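Phospho-furanose lactonase (Mycoplasma synoviae, PDB 3OVG) hydrolyses 1,4-lactones of phosphorylated sugars, such as D-xylono- and L-arabino-1,4-lactone 5-phosphate, using two zinc ions in each subunit. Local coordinates at residues T23-H28 / H268-L273; D27-N32 / S64-M69; K211-H216 / T236-G241. One frame throughout, in Å; residues are numbered along the deposited sequence.

Contact 1: T23-H28 / H268-L273. With ZN (zinc ion), chain G.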
ATOM      1  N   THR A  23       1.154 -41.355   5.126  1.00 18.74           N
ATOM      2  CA  THR A  23       1.117 -40.398   4.033  1.00 19.80           C
ATOM      3  C   THR A  23       0.634 -39.027   4.477  1.00 17.90           C
ATOM      4  O   THR A  23      -0.428 -38.870   5.086  1.00 16.49           O
ATOM      5  CB  THR A  23       0.194 -40.882   2.872  1.00 19.33           C
ATOM      6  OG1 THR A  23       0.594 -42.196   2.455  1.00 17.85           O
ATOM      7  CG2 THR A  23       0.249 -39.909   1.680  1.00 16.42           C
ATOM      8  N   ASP A  24       1.440 -38.044   4.122  1.00 18.31           N
ATOM      9  CA  ASP A  24       1.136 -36.648   4.297  1.00 16.68           C
ATOM     10  C   ASP A  24       0.427 -36.277   3.001  1.00 18.59           C
ATOM     11  O   ASP A  24       1.067 -36.264   1.944  1.00 18.90           O
ATOM     12  CB  ASP A  24       2.474 -35.936   4.428  1.00 16.10           C
ATOM     13  CG  ASP A  24       2.378 -34.438   4.335  1.00 18.40           C
ATOM     14  OD1 ASP A  24       1.278 -33.867   4.120  1.00 17.18           O
ATOM     15  OD2 ASP A  24       3.457 -33.832   4.506  1.00 19.64           O
ATOM     16  N   CYS A  25      -0.867 -35.965   3.078  1.00 16.62           N
ATOM     17  CA  CYS A  25      -1.708 -35.886   1.879  1.00 18.06           C
ATOM     18  C   CYS A  25      -1.731 -34.537   1.166  1.00 17.58           C
ATOM     19  O   CYS A  25      -2.382 -34.407   0.129  1.00 17.40           O
ATOM     20  CB  CYS A  25      -3.141 -36.347   2.182  1.00 16.52           C
ATOM     21  SG  CYS A  25      -3.224 -38.158   2.416  1.00 17.85           S
ATOM     22  N   HIS A  26      -1.004 -33.552   1.688  1.00 17.20           N
ATOM     23  CA  HIS A  26      -0.962 -32.238   1.065  1.00 17.28           C
ATOM     24  C   HIS A  26       0.203 -31.436   1.620  1.00 18.30           C
ATOM     25  O   HIS A  26       0.170 -30.990   2.752  1.00 16.02           O
ATOM     26  CB  HIS A  26      -2.302 -31.517   1.268  1.00 18.65           C
ATOM     27  CG  HIS A  26      -2.379 -30.161   0.640  1.00 20.08           C
ATOM     28  ND1 HIS A  26      -3.561 -29.633   0.154  1.00 20.63           N
ATOM     29  CD2 HIS A  26      -1.425 -29.222   0.426  1.00 19.51           C
ATOM     30  CE1 HIS A  26      -3.331 -28.417  -0.311  1.00 23.20           C
ATOM     31  NE2 HIS A  26      -2.045 -28.143  -0.157  1.00 19.84           N
ATOM     32  N   ASP A  27       1.246 -31.272   0.809  1.00 18.28           N
ATOM     33  CA  ASP A  27       2.428 -30.585   1.282  1.00 18.17           C
ATOM     34  C   ASP A  27       3.274 -30.073   0.132  1.00 17.14           C
ATOM     35  O   ASP A  27       2.865 -30.185  -1.038  1.00 17.60           O
ATOM     36  CB  ASP A  27       3.230 -31.507   2.207  1.00 18.42           C
ATOM     37  CG  ASP A  27       3.713 -30.780   3.445  1.00 18.46           C
ATOM     38  OD1 ASP A  27       4.171 -29.627   3.289  1.00 17.48           O
ATOM     39  OD2 ASP A  27       3.620 -31.337   4.561  1.00 19.49           O
ATOM     40  N   HIS A  28       4.447 -29.530   0.444  1.00 16.48           N
ATOM     41  CA  HIS A  28       5.222 -28.848  -0.567  1.00 17.06           C
ATOM     42  C   HIS A  28       6.673 -28.970  -0.240  1.00 18.00           C
ATOM     43  O   HIS A  28       7.017 -29.167   0.902  1.00 17.08           O
ATOM     44  CB  HIS A  28       4.862 -27.358  -0.627  1.00 15.86           C
ATOM     45  CG  HIS A  28       3.424 -27.117  -0.905  1.00 16.31           C
ATOM     46  ND1 HIS A  28       2.918 -27.078  -2.182  1.00 17.59           N
ATOM     47  CD2 HIS A  28       2.365 -26.980  -0.073  1.00 18.50           C
ATOM     48  CE1 HIS A  28       1.612 -26.909  -2.131  1.00 18.57           C
ATOM     49  NE2 HIS A  28       1.252 -26.857  -0.860  1.00 18.71           N
ATOM     50  N   HIS A 268     -12.906 -41.055   6.912  1.00 15.37           N
ATOM     51  CA  HIS A 268     -13.060 -39.914   6.005  1.00 16.77           C
ATOM     52  C   HIS A 268     -12.165 -38.724   6.313  1.00 16.86           C
ATOM     53  O   HIS A 268     -12.490 -37.596   5.951  1.00 14.39           O
ATOM     54  CB  HIS A 268     -14.517 -39.497   5.983  1.00 15.65           C
ATOM     55  CG  HIS A 268     -15.384 -40.547   5.392  1.00 17.56           C
ATOM     56  ND1 HIS A 268     -15.745 -40.547   4.061  1.00 17.83           N
ATOM     57  CD2 HIS A 268     -15.900 -41.680   5.929  1.00 15.81           C
ATOM     58  CE1 HIS A 268     -16.475 -41.623   3.812  1.00 19.90           C
ATOM     59  NE2 HIS A 268     -16.585 -42.323   4.930  1.00 16.58           N
ATOM     60  N   ILE A 269     -11.016 -39.003   6.922  1.00 14.96           N
ATOM     61  CA  ILE A 269     -10.117 -37.975   7.389  1.00 14.06           C
ATOM     62  C   ILE A 269      -8.684 -38.299   6.984  1.00 16.72           C
ATOM     63  O   ILE A 269      -8.173 -39.388   7.272  1.00 16.40           O
ATOM     64  CB  ILE A 269     -10.167 -37.892   8.918  1.00 14.75           C
ATOM     65  CG1 ILE A 269     -11.601 -37.632   9.387  1.00 15.54           C
ATOM     66  CG2 ILE A 269      -9.183 -36.822   9.441  1.00 13.51           C
ATOM     67  CD1 ILE A 269     -11.738 -37.556  10.917  1.00 14.40           C
ATOM     68  N   THR A 270      -8.005 -37.352   6.349  1.00 14.56           N
ATOM     69  CA  THR A 270      -6.571 -37.514   6.216  1.00 15.75           C
ATOM     70  C   THR A 270      -5.895 -36.302   6.848  1.00 15.44           C
ATOM     71  O   THR A 270      -6.570 -35.337   7.253  1.00 16.07           O
ATOM     72  CB  THR A 270      -6.139 -37.680   4.737  1.00 15.62           C
ATOM     73  OG1 THR A 270      -6.648 -36.585   3.993  1.00 13.48           O
ATOM     74  CG2 THR A 270      -6.699 -38.986   4.164  1.00 14.73           C
ATOM     75  N   LEU A 271      -4.572 -36.354   6.953  1.00 16.28           N
ATOM     76  CA  LEU A 271      -3.799 -35.286   7.594  1.00 15.08           C
ATOM     77  C   LEU A 271      -2.699 -34.802   6.638  1.00 18.11           C
ATOM     78  O   LEU A 271      -2.374 -35.474   5.666  1.00 17.18           O
ATOM     79  CB  LEU A 271      -3.175 -35.776   8.895  1.00 13.79           C
ATOM     80  CG  LEU A 271      -4.028 -35.729  10.177  1.00 17.41           C
ATOM     81  CD1 LEU A 271      -3.175 -36.159  11.361  1.00 16.09           C
ATOM     82  CD2 LEU A 271      -4.540 -34.300  10.376  1.00 15.14           C
ATOM     83  N   SER A 272      -2.140 -33.641   6.945  1.00 18.79           N
ATOM     84  CA  SER A 272      -1.188 -32.943   6.087  1.00 18.33           C
ATOM     85  C   SER A 272      -0.610 -31.795   6.905  1.00 19.10           C
ATOM     86  O   SER A 272      -1.182 -31.418   7.928  1.00 19.62           O
ATOM     87  CB  SER A 272      -1.881 -32.384   4.855  1.00 17.23           C
ATOM     88  OG  SER A 272      -2.814 -31.371   5.204  1.00 17.34           O
ATOM     89  N   LEU A 273       0.529 -31.262   6.482  1.00 19.02           N
ATOM     90  CA  LEU A 273       1.071 -30.054   7.093  1.00 20.00           C
ATOM     91  C   LEU A 273       0.818 -28.825   6.167  1.00 19.32           C
ATOM     92  O   LEU A 273       0.732 -27.674   6.629  1.00 18.33           O
ATOM     93  CB  LEU A 273       2.563 -30.229   7.422  1.00 16.40           C
ATOM     94  CG  LEU A 273       2.843 -30.889   8.777  1.00 19.57           C
ATOM     95  CD1 LEU A 273       1.723 -30.504   9.738  1.00 20.17           C
ATOM     96  CD2 LEU A 273       2.944 -32.380   8.693  1.00 20.91           C
TER
HETATM   97 ZN    ZN G 362      -0.821 -26.093  -0.259  1.00 34.02          ZN
HETATM   98  O   HOH W   1      -3.093 -38.714   6.163  1.00 16.33           O
HETATM   99  O   HOH W   2      -2.260 -24.549   0.783  1.00 25.33           O
HETATM  100  O   HOH W   3       0.293 -23.857  -0.442  1.00 24.73           O
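Cys25 SG stands anti to its own carbonyl carbon (chi1 -72°) and comes to rest on Thr270, 3.8 Å from CB; Thr270 CG2, likewise anti to its carbonyl carbon, is the second atom it touches. Thr270 OG1 is hydrogen-bonded to Gln213 NE2. Between the backbones, Cys25 N donates an almost straight bond (171°) to Leu271 O, 3.0 Å away. The strands run 99° apart, and water 1 bridges them, accepting from Leu271 N and lying 2.9 Å from Thr23 O. Ser272 CB presses on His26 O at 3.3 Å, while its OG turns to Phe239 O. Asp27 OD2 lies beside Leu273 CB and 2.5 Å from Asp24 OD2, so one of these buried acids probably holds a proton; Asp27 OD1 accepts from Ala275 N. His26 NE2 (2.4 Å) and His28 NE2 (2.3 Å) bind the zinc ion, forming the His-X-His motif of the amidohydrolase superfamily; Asp274, just past Leu273, joins them on the metal, and Ser215 OG is hydrogen-bonded to His26 ND1. Strands 22-25 and 269-271 are the first and last of the TIM barrel: strand 63-68 flanks the former, strand 236-239 the latter, and helix 313-327 packs against both.

Contact 2: D27-N32 / S64-M69. With ZN (zinc ion), chain G.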
ATOM      1  N   ASP A  27       1.246 -31.272   0.809  1.00 18.28           N
ATOM      2  CA  ASP A  27       2.428 -30.585   1.282  1.00 18.17           C
ATOM      3  C   ASP A  27       3.274 -30.073   0.132  1.00 17.14           C
ATOM      4  O   ASP A  27       2.865 -30.185  -1.038  1.00 17.60           O
ATOM      5  CB  ASP A  27       3.230 -31.507   2.207  1.00 18.42           C
ATOM      6  CG  ASP A  27       3.713 -30.780   3.445  1.00 18.46           C
ATOM      7  OD1 ASP A  27       4.171 -29.627   3.289  1.00 17.48           O
ATOM      8  OD2 ASP A  27       3.620 -31.337   4.561  1.00 19.49           O
ATOM      9  N   HIS A  28       4.447 -29.530   0.444  1.00 16.48           N
ATOM     10  CA  HIS A  28       5.222 -28.848  -0.567  1.00 17.06           C
ATOM     11  C   HIS A  28       6.673 -28.970  -0.240  1.00 18.00           C
ATOM     12  O   HIS A  28       7.017 -29.167   0.902  1.00 17.08           O
ATOM     13  CB  HIS A  28       4.862 -27.358  -0.627  1.00 15.86           C
ATOM     14  CG  HIS A  28       3.424 -27.117  -0.905  1.00 16.31           C
ATOM     15  ND1 HIS A  28       2.918 -27.078  -2.182  1.00 17.59           N
ATOM     16  CD2 HIS A  28       2.365 -26.980  -0.073  1.00 18.50           C
ATOM     17  CE1 HIS A  28       1.612 -26.909  -2.131  1.00 18.57           C
ATOM     18  NE2 HIS A  28       1.252 -26.857  -0.860  1.00 18.71           N
ATOM     19  N   PHE A  29       7.520 -28.809  -1.251  1.00 16.38           N
ATOM     20  CA  PHE A  29       8.942 -28.654  -1.012  1.00 17.92           C
ATOM     21  C   PHE A  29       9.491 -27.552  -1.894  1.00 17.32           C
ATOM     22  O   PHE A  29      10.128 -26.612  -1.409  1.00 15.86           O
ATOM     23  CB  PHE A  29       9.678 -29.968  -1.271  1.00 16.55           C
ATOM     24  CG  PHE A  29       9.475 -30.988  -0.191  1.00 17.36           C
ATOM     25  CD1 PHE A  29       9.930 -30.749   1.100  1.00 17.75           C
ATOM     26  CD2 PHE A  29       8.852 -32.187  -0.466  1.00 16.22           C
ATOM     27  CE1 PHE A  29       9.741 -31.717   2.132  1.00 18.45           C
ATOM     28  CE2 PHE A  29       8.663 -33.147   0.544  1.00 18.43           C
ATOM     29  CZ  PHE A  29       9.125 -32.914   1.841  1.00 15.85           C
ATOM     30  N   ILE A  30       9.250 -27.690  -3.198  1.00 15.60           N
ATOM     31  CA  ILE A  30       9.663 -26.695  -4.167  1.00 16.54           C
ATOM     32  C   ILE A  30       8.457 -25.906  -4.685  1.00 18.96           C
ATOM     33  O   ILE A  30       7.478 -26.492  -5.162  1.00 18.13           O
ATOM     34  CB  ILE A  30      10.366 -27.372  -5.356  1.00 17.84           C
ATOM     35  CG1 ILE A  30      11.531 -28.250  -4.843  1.00 16.60           C
ATOM     36  CG2 ILE A  30      10.824 -26.307  -6.384  1.00 17.53           C
ATOM     37  CD1 ILE A  30      12.690 -27.462  -4.256  1.00 16.21           C
ATOM     38  N   LYS A  31       8.533 -24.585  -4.565  1.00 17.02           N
ATOM     39  CA  LYS A  31       7.601 -23.678  -5.196  1.00 19.66           C
ATOM     40  C   LYS A  31       8.458 -22.732  -6.010  1.00 21.15           C
ATOM     41  O   LYS A  31       9.170 -21.861  -5.476  1.00 21.66           O
ATOM     42  CB  LYS A  31       6.773 -22.904  -4.161  1.00 19.52           C
ATOM     43  CG  LYS A  31       5.671 -23.746  -3.479  1.00 21.67           C
ATOM     44  CD  LYS A  31       4.839 -22.883  -2.470  1.00 22.26           C
ATOM     45  CE  LYS A  31       3.596 -23.655  -1.961  1.00 20.92           C
ATOM     46  NZ  LYS A  31       2.620 -22.744  -1.236  1.00 19.05           N
ATOM     47  N   ASN A  32       8.409 -22.920  -7.313  1.00 21.62           N
ATOM     48  CA  ASN A  32       9.301 -22.217  -8.205  1.00 21.70           C
ATOM     49  C   ASN A  32       8.562 -21.072  -8.911  1.00 22.45           C
ATOM     50  O   ASN A  32       7.984 -21.257  -9.971  1.00 25.87           O
ATOM     51  CB  ASN A  32       9.851 -23.252  -9.199  1.00 22.41           C
ATOM     52  CG  ASN A  32      10.847 -22.675 -10.159  1.00 27.45           C
ATOM     53  OD1 ASN A  32      10.920 -23.094 -11.327  1.00 29.26           O
ATOM     54  ND2 ASN A  32      11.626 -21.719  -9.693  1.00 21.18           N
ATOM     55  N   SER A  64       6.250 -42.226   5.081  1.00 18.81           N
ATOM     56  CA  SER A  64       6.753 -42.733   3.795  1.00 19.45           C
ATOM     57  C   SER A  64       6.388 -41.825   2.627  1.00 19.38           C
ATOM     58  O   SER A  64       7.221 -41.505   1.782  1.00 19.12           O
ATOM     59  CB  SER A  64       6.167 -44.128   3.483  1.00 20.18           C
ATOM     60  OG  SER A  64       6.710 -45.143   4.309  1.00 22.14           O
ATOM     61  N   THR A  65       5.119 -41.431   2.542  1.00 19.72           N
ATOM     62  CA  THR A  65       4.685 -40.773   1.321  1.00 16.31           C
ATOM     63  C   THR A  65       4.299 -39.302   1.489  1.00 16.60           C
ATOM     64  O   THR A  65       3.589 -38.941   2.415  1.00 16.70           O
ATOM     65  CB  THR A  65       3.538 -41.563   0.643  1.00 18.04           C
ATOM     66  OG1 THR A  65       3.993 -42.891   0.335  1.00 17.14           O
ATOM     67  CG2 THR A  65       3.113 -40.861  -0.625  1.00 15.99           C
ATOM     68  N   ILE A  66       4.758 -38.456   0.578  1.00 15.94           N
ATOM     69  CA  ILE A  66       4.298 -37.076   0.573  1.00 17.47           C
ATOM     70  C   ILE A  66       3.675 -36.713  -0.763  1.00 16.88           C
ATOM     71  O   ILE A  66       4.291 -36.885  -1.807  1.00 17.27           O
ATOM     72  CB  ILE A  66       5.437 -36.085   0.971  1.00 16.14           C
ATOM     73  CG1 ILE A  66       5.809 -36.302   2.428  1.00 16.24           C
ATOM     74  CG2 ILE A  66       5.007 -34.638   0.758  1.00 17.42           C
ATOM     75  CD1 ILE A  66       7.129 -35.712   2.836  1.00 14.98           C
ATOM     76  N   VAL A  67       2.425 -36.251  -0.734  1.00 17.11           N
ATOM     77  CA  VAL A  67       1.768 -35.751  -1.940  1.00 14.76           C
ATOM     78  C   VAL A  67       1.995 -34.224  -2.079  1.00 16.42           C
ATOM     79  O   VAL A  67       1.440 -33.422  -1.330  1.00 17.47           O
ATOM     80  CB  VAL A  67       0.254 -36.047  -1.908  1.00 16.29           C
ATOM     81  CG1 VAL A  67      -0.420 -35.707  -3.245  1.00 14.45           C
ATOM     82  CG2 VAL A  67       0.003 -37.527  -1.518  1.00 15.99           C
ATOM     83  N   THR A  68       2.778 -33.823  -3.065  1.00 15.13           N
ATOM     84  CA  THR A  68       3.045 -32.413  -3.255  1.00 15.65           C
ATOM     85  C   THR A  68       1.972 -31.780  -4.154  1.00 14.98           C
ATOM     86  O   THR A  68       1.879 -32.082  -5.342  1.00 17.48           O
ATOM     87  CB  THR A  68       4.475 -32.182  -3.805  1.00 16.88           C
ATOM     88  OG1 THR A  68       4.629 -32.880  -5.040  1.00 16.10           O
ATOM     89  CG2 THR A  68       5.515 -32.733  -2.811  1.00 16.98           C
HETATM   90  N   MSE A  69       1.174 -30.888  -3.581  1.00 14.72           N
HETATM   91  CA  MSE A  69      -0.017 -30.394  -4.258  1.00 17.39           C
HETATM   92  C   MSE A  69       0.185 -29.086  -5.076  1.00 16.51           C
HETATM   93  O   MSE A  69      -0.523 -28.111  -4.879  1.00 17.84           O
HETATM   94  CB  MSE A  69      -1.166 -30.239  -3.246  1.00 16.08           C
HETATM   95  CG  MSE A  69      -1.682 -31.600  -2.676  1.00 16.92           C
HETATM   96 SE   MSE A  69      -2.304 -32.847  -4.086  1.00 25.58          SE
HETATM   97  CE  MSE A  69      -3.298 -31.593  -5.280  1.00 15.22           C
TER
HETATM   98 ZN    ZN G 362      -0.821 -26.093  -0.259  1.00 34.02          ZN
HETATM   99  O   HOH W   3       0.293 -23.857  -0.442  1.00 24.73           O
HETATM  100  O   HOH W   2      -2.260 -24.549   0.783  1.00 25.33           O
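Asp27 O is held by one hydrogen bond and one CA-H...O contact where strand 63-68 ends and the chain goes on to Met69: N of Met69, a selenomethionine, donates to it at 3.1 Å, and Thr68 CA makes the CA-H...O contact, also at 3.1 Å. Asp27 N returns a bond to Val67 O at 3.0 Å, so that Asp27 and Thr68 form a parallel bridge from which their side chains diverge. Farther on, Ile66 reaches the edge of the Phe29 ring, CD1 lying near the ring plane 3.6 Å from CZ, and the two side chains cross at about a right angle. Thr68 CG2 touches the same ring at CD2, 4.1 Å away. Met69 O lies 3.7 Å from His28 CE1 and accepts a bond from NZ of carboxylated Lys155, which places it beside the metal site. Lys31 CE covers one face of the zinc-bound His28 ring, offset toward the rim; Lys31 NZ donates to zinc-bound water 3 at 2.7 Å. His28 ND1 is hydrogen-bonded to Asp70 OD2, a second-shell contact consistent with holding the ring in its orientation. Strand 63-68 runs between strands 22-25 and 94-97, and helix 48-60 covers Phe29 and Ile66, its Phe55 ring meeting that of Phe29.

Contact 3: K211-H216 / T236-G241. With ZN (zinc ion), chain H.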
ATOM      1  N   LYS A 211     -12.595 -41.097  -4.435  1.00 19.48           N
ATOM      2  CA  LYS A 211     -11.328 -40.573  -4.980  1.00 19.61           C
ATOM      3  C   LYS A 211     -11.076 -39.102  -4.601  1.00 18.31           C
ATOM      4  O   LYS A 211     -10.057 -38.494  -5.016  1.00 16.63           O
ATOM      5  CB  LYS A 211     -11.333 -40.660  -6.504  1.00 18.36           C
ATOM      6  CG  LYS A 211     -11.364 -42.049  -7.103  1.00 19.72           C
ATOM      7  CD  LYS A 211     -10.096 -42.855  -6.774  1.00 22.36           C
ATOM      8  CE  LYS A 211     -10.262 -43.664  -5.469  1.00 22.73           C
ATOM      9  NZ  LYS A 211      -9.380 -44.854  -5.461  1.00 26.34           N
ATOM     10  N   ILE A 212     -11.985 -38.539  -3.809  1.00 16.12           N
ATOM     11  CA  ILE A 212     -12.004 -37.102  -3.575  1.00 17.30           C
ATOM     12  C   ILE A 212     -11.539 -36.726  -2.185  1.00 16.71           C
ATOM     13  O   ILE A 212     -12.138 -37.137  -1.181  1.00 16.78           O
ATOM     14  CB  ILE A 212     -13.436 -36.514  -3.747  1.00 17.31           C
ATOM     15  CG1 ILE A 212     -14.021 -36.861  -5.126  1.00 15.66           C
ATOM     16  CG2 ILE A 212     -13.471 -34.981  -3.382  1.00 15.52           C
ATOM     17  CD1 ILE A 212     -15.398 -36.219  -5.371  1.00 15.97           C
ATOM     18  N   GLN A 213     -10.492 -35.913  -2.135  1.00 15.15           N
ATOM     19  CA  GLN A 213     -10.160 -35.195  -0.907  1.00 14.81           C
ATOM     20  C   GLN A 213     -10.456 -33.698  -1.017  1.00 14.84           C
ATOM     21  O   GLN A 213     -10.241 -33.061  -2.088  1.00 12.71           O
ATOM     22  CB  GLN A 213      -8.683 -35.351  -0.590  1.00 15.78           C
ATOM     23  CG  GLN A 213      -8.292 -36.704  -0.023  1.00 17.24           C
ATOM     24  CD  GLN A 213      -6.791 -36.820   0.106  1.00 18.41           C
ATOM     25  OE1 GLN A 213      -6.102 -37.110  -0.884  1.00 17.11           O
ATOM     26  NE2 GLN A 213      -6.267 -36.600   1.324  1.00 12.39           N
ATOM     27  N   ILE A 214     -10.937 -33.133   0.091  1.00 13.19           N
ATOM     28  CA  ILE A 214     -11.138 -31.702   0.162  1.00 16.27           C
ATOM     29  C   ILE A 214     -10.266 -31.089   1.262  1.00 16.00           C
ATOM     30  O   ILE A 214     -10.400 -31.440   2.433  1.00 16.64           O
ATOM     31  CB  ILE A 214     -12.614 -31.324   0.365  1.00 16.65           C
ATOM     32  CG1 ILE A 214     -13.474 -31.890  -0.772  1.00 18.88           C
ATOM     33  CG2 ILE A 214     -12.753 -29.789   0.387  1.00 16.63           C
ATOM     34  CD1 ILE A 214     -14.911 -31.398  -0.723  1.00 16.78           C
ATOM     35  N   SER A 215      -9.386 -30.163   0.884  1.00 15.57           N
ATOM     36  CA  SER A 215      -8.395 -29.614   1.824  1.00 17.66           C
ATOM     37  C   SER A 215      -8.875 -28.326   2.502  1.00 17.26           C
ATOM     38  O   SER A 215      -9.772 -27.643   1.983  1.00 18.66           O
ATOM     39  CB  SER A 215      -7.062 -29.337   1.093  1.00 17.81           C
ATOM     40  OG  SER A 215      -6.134 -30.393   1.287  1.00 19.73           O
ATOM     41  N   HIS A 216      -8.233 -28.008   3.631  1.00 16.74           N
ATOM     42  CA  HIS A 216      -8.382 -26.756   4.403  1.00 18.42           C
ATOM     43  C   HIS A 216      -9.673 -26.548   5.209  1.00 17.94           C
ATOM     44  O   HIS A 216      -9.954 -25.427   5.643  1.00 17.46           O
ATOM     45  CB  HIS A 216      -8.118 -25.525   3.557  1.00 18.21           C
ATOM     46  CG  HIS A 216      -6.937 -25.662   2.667  1.00 19.28           C
ATOM     47  ND1 HIS A 216      -5.723 -26.142   3.112  1.00 19.86           N
ATOM     48  CD2 HIS A 216      -6.777 -25.392   1.352  1.00 21.52           C
ATOM     49  CE1 HIS A 216      -4.875 -26.192   2.103  1.00 21.45           C
ATOM     50  NE2 HIS A 216      -5.486 -25.732   1.026  1.00 22.78           N
ATOM     51  N   THR A 236     -13.589 -37.250   1.496  1.00 17.58           N
ATOM     52  CA  THR A 236     -12.624 -37.282   2.608  1.00 16.25           C
ATOM     53  C   THR A 236     -12.106 -35.848   2.822  1.00 16.36           C
ATOM     54  O   THR A 236     -11.813 -35.107   1.851  1.00 15.27           O
ATOM     55  CB  THR A 236     -11.473 -38.279   2.293  1.00 15.98           C
ATOM     56  OG1 THR A 236     -12.012 -39.596   2.174  1.00 16.76           O
ATOM     57  CG2 THR A 236     -10.339 -38.257   3.343  1.00 16.87           C
ATOM     58  N   LEU A 237     -12.059 -35.444   4.083  1.00 12.86           N
ATOM     59  CA  LEU A 237     -11.536 -34.137   4.469  1.00 15.09           C
ATOM     60  C   LEU A 237     -10.045 -34.279   4.747  1.00 14.56           C
ATOM     61  O   LEU A 237      -9.659 -35.052   5.605  1.00 15.86           O
ATOM     62  CB  LEU A 237     -12.280 -33.590   5.721  1.00 14.54           C
ATOM     63  CG  LEU A 237     -13.813 -33.542   5.589  1.00 16.25           C
ATOM     64  CD1 LEU A 237     -14.536 -32.927   6.802  1.00 15.25           C
ATOM     65  CD2 LEU A 237     -14.224 -32.835   4.266  1.00 14.78           C
ATOM     66  N   CYS A 238      -9.210 -33.573   3.984  1.00 16.20           N
ATOM     67  CA  CYS A 238      -7.773 -33.519   4.242  1.00 15.72           C
ATOM     68  C   CYS A 238      -7.468 -32.304   5.099  1.00 16.15           C
ATOM     69  O   CYS A 238      -7.476 -31.191   4.623  1.00 16.29           O
ATOM     70  CB  CYS A 238      -6.957 -33.451   2.944  1.00 17.07           C
ATOM     71  SG  CYS A 238      -5.156 -33.425   3.250  1.00 18.44           S
ATOM     72  N   PHE A 239      -7.199 -32.512   6.382  1.00 16.74           N
ATOM     73  CA  PHE A 239      -6.897 -31.387   7.244  1.00 16.59           C
ATOM     74  C   PHE A 239      -5.442 -31.010   7.207  1.00 17.65           C
ATOM     75  O   PHE A 239      -4.574 -31.876   7.334  1.00 16.76           O
ATOM     76  CB  PHE A 239      -7.260 -31.719   8.705  1.00 14.61           C
ATOM     77  CG  PHE A 239      -8.714 -31.825   8.936  1.00 16.83           C
ATOM     78  CD1 PHE A 239      -9.516 -30.684   8.897  1.00 18.56           C
ATOM     79  CD2 PHE A 239      -9.307 -33.058   9.189  1.00 17.03           C
ATOM     80  CE1 PHE A 239     -10.886 -30.771   9.129  1.00 16.12           C
ATOM     81  CE2 PHE A 239     -10.678 -33.146   9.409  1.00 17.48           C
ATOM     82  CZ  PHE A 239     -11.463 -32.001   9.374  1.00 15.67           C
ATOM     83  N   ASP A 240      -5.159 -29.713   7.114  1.00 16.91           N
ATOM     84  CA  ASP A 240      -3.887 -29.241   7.650  1.00 17.30           C
ATOM     85  C   ASP A 240      -4.245 -28.431   8.908  1.00 17.60           C
ATOM     86  O   ASP A 240      -5.332 -28.628   9.456  1.00 15.67           O
ATOM     87  CB  ASP A 240      -3.133 -28.436   6.608  1.00 17.76           C
ATOM     88  CG  ASP A 240      -3.901 -27.218   6.186  1.00 20.35           C
ATOM     89  OD1 ASP A 240      -3.492 -26.117   6.597  1.00 25.42           O
ATOM     90  OD2 ASP A 240      -4.909 -27.361   5.456  1.00 22.47           O
ATOM     91  N   GLY A 241      -3.363 -27.536   9.368  1.00 17.80           N
ATOM     92  CA  GLY A 241      -3.641 -26.726  10.559  1.00 17.90           C
ATOM     93  C   GLY A 241      -2.683 -26.831  11.749  1.00 16.55           C
ATOM     94  O   GLY A 241      -2.532 -25.886  12.539  1.00 17.88           O
TER
HETATM   95 ZN    ZN H 363      -4.201 -24.776  -0.746  1.00 46.74          ZN
HETATM   96  O   HOH W   4      -9.882 -30.278   5.098  1.00 15.72           O
HETATM   97  O   HOH W   5      -4.606 -29.988   3.447  1.00 21.99           O
HETATM   98  O   HOH W   2      -2.260 -24.549   0.783  1.00 25.33           O
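The His216 ring has Ser215 CB over the centre of one face, 3.8 Å above the plane, and the carboxylate of Asp240 at its edge. Asp240 OD2 lies close to the ring plane and accepts from ND1 at 2.8 Å with an N-H...O angle of 161°; the donor arrives on the syn side of OD2, 34° out of the carboxylate plane, the ring and carboxylate planes being nearly perpendicular (86°). Before these residues in the chain, strands 212-215 and 236-239 run parallel, joined in the alternating parallel pattern by bonds of 2.8 to 3.0 Å from Thr236 N to Ile212 O, Ile214 N to Thr236 O and Cys238 N to Ile214 O, with a weak bond from His216 N to Cys238 O beyond. Gln213, Ser215, Thr236 and Cys238 share one sheet face, where Gln213 NE2 and Ser215 OG both touch Cys238 CB, the former at 3.6 Å. The amide NE2 goes on to bond Thr270, and Ser215 OG binds His26 ND1. Water 5 bonds Ser215 OG at 2.7 Å and adds weak bonds to Cys238 O and Asp240 OD2. Ile214 and Leu237 occupy the other face, with helix 195-205 packed on Ile214. The two strands and helix 223-233 make a beta-alpha-beta unit of the TIM barrel. With its ND1 proton held by Asp240, His216 turns NE2 to the second zinc at 2.4 Å, alongside His188 and carboxylated Lys155. The bond to Asp240 and the zinc at NE2 together hold the ring in place, and the carboxylate may polarise it, strengthening NE2 as a metal donor.

In the fold
From the N terminus, strand 22-25 leads into residues 27-32, which contact 2 joins to strand 63-68, closing a short loop that contains helices 35-39 and 48-60. Contact 3 closes later, across one beta-alpha-beta unit, and follows contact 2 in series without touching it. Contact 1 starts from nearly the same residues as contact 2, sharing Asp27 and His28, but reaches strand 269-271, the last strand of the barrel; contact 3 is nested within its long loop. Contact 1 therefore joins the three-stranded part of the barrel to the five-stranded part, while contacts 2 and 3 each work within one part. Water 2, bound to both zinc ions, is common to all three.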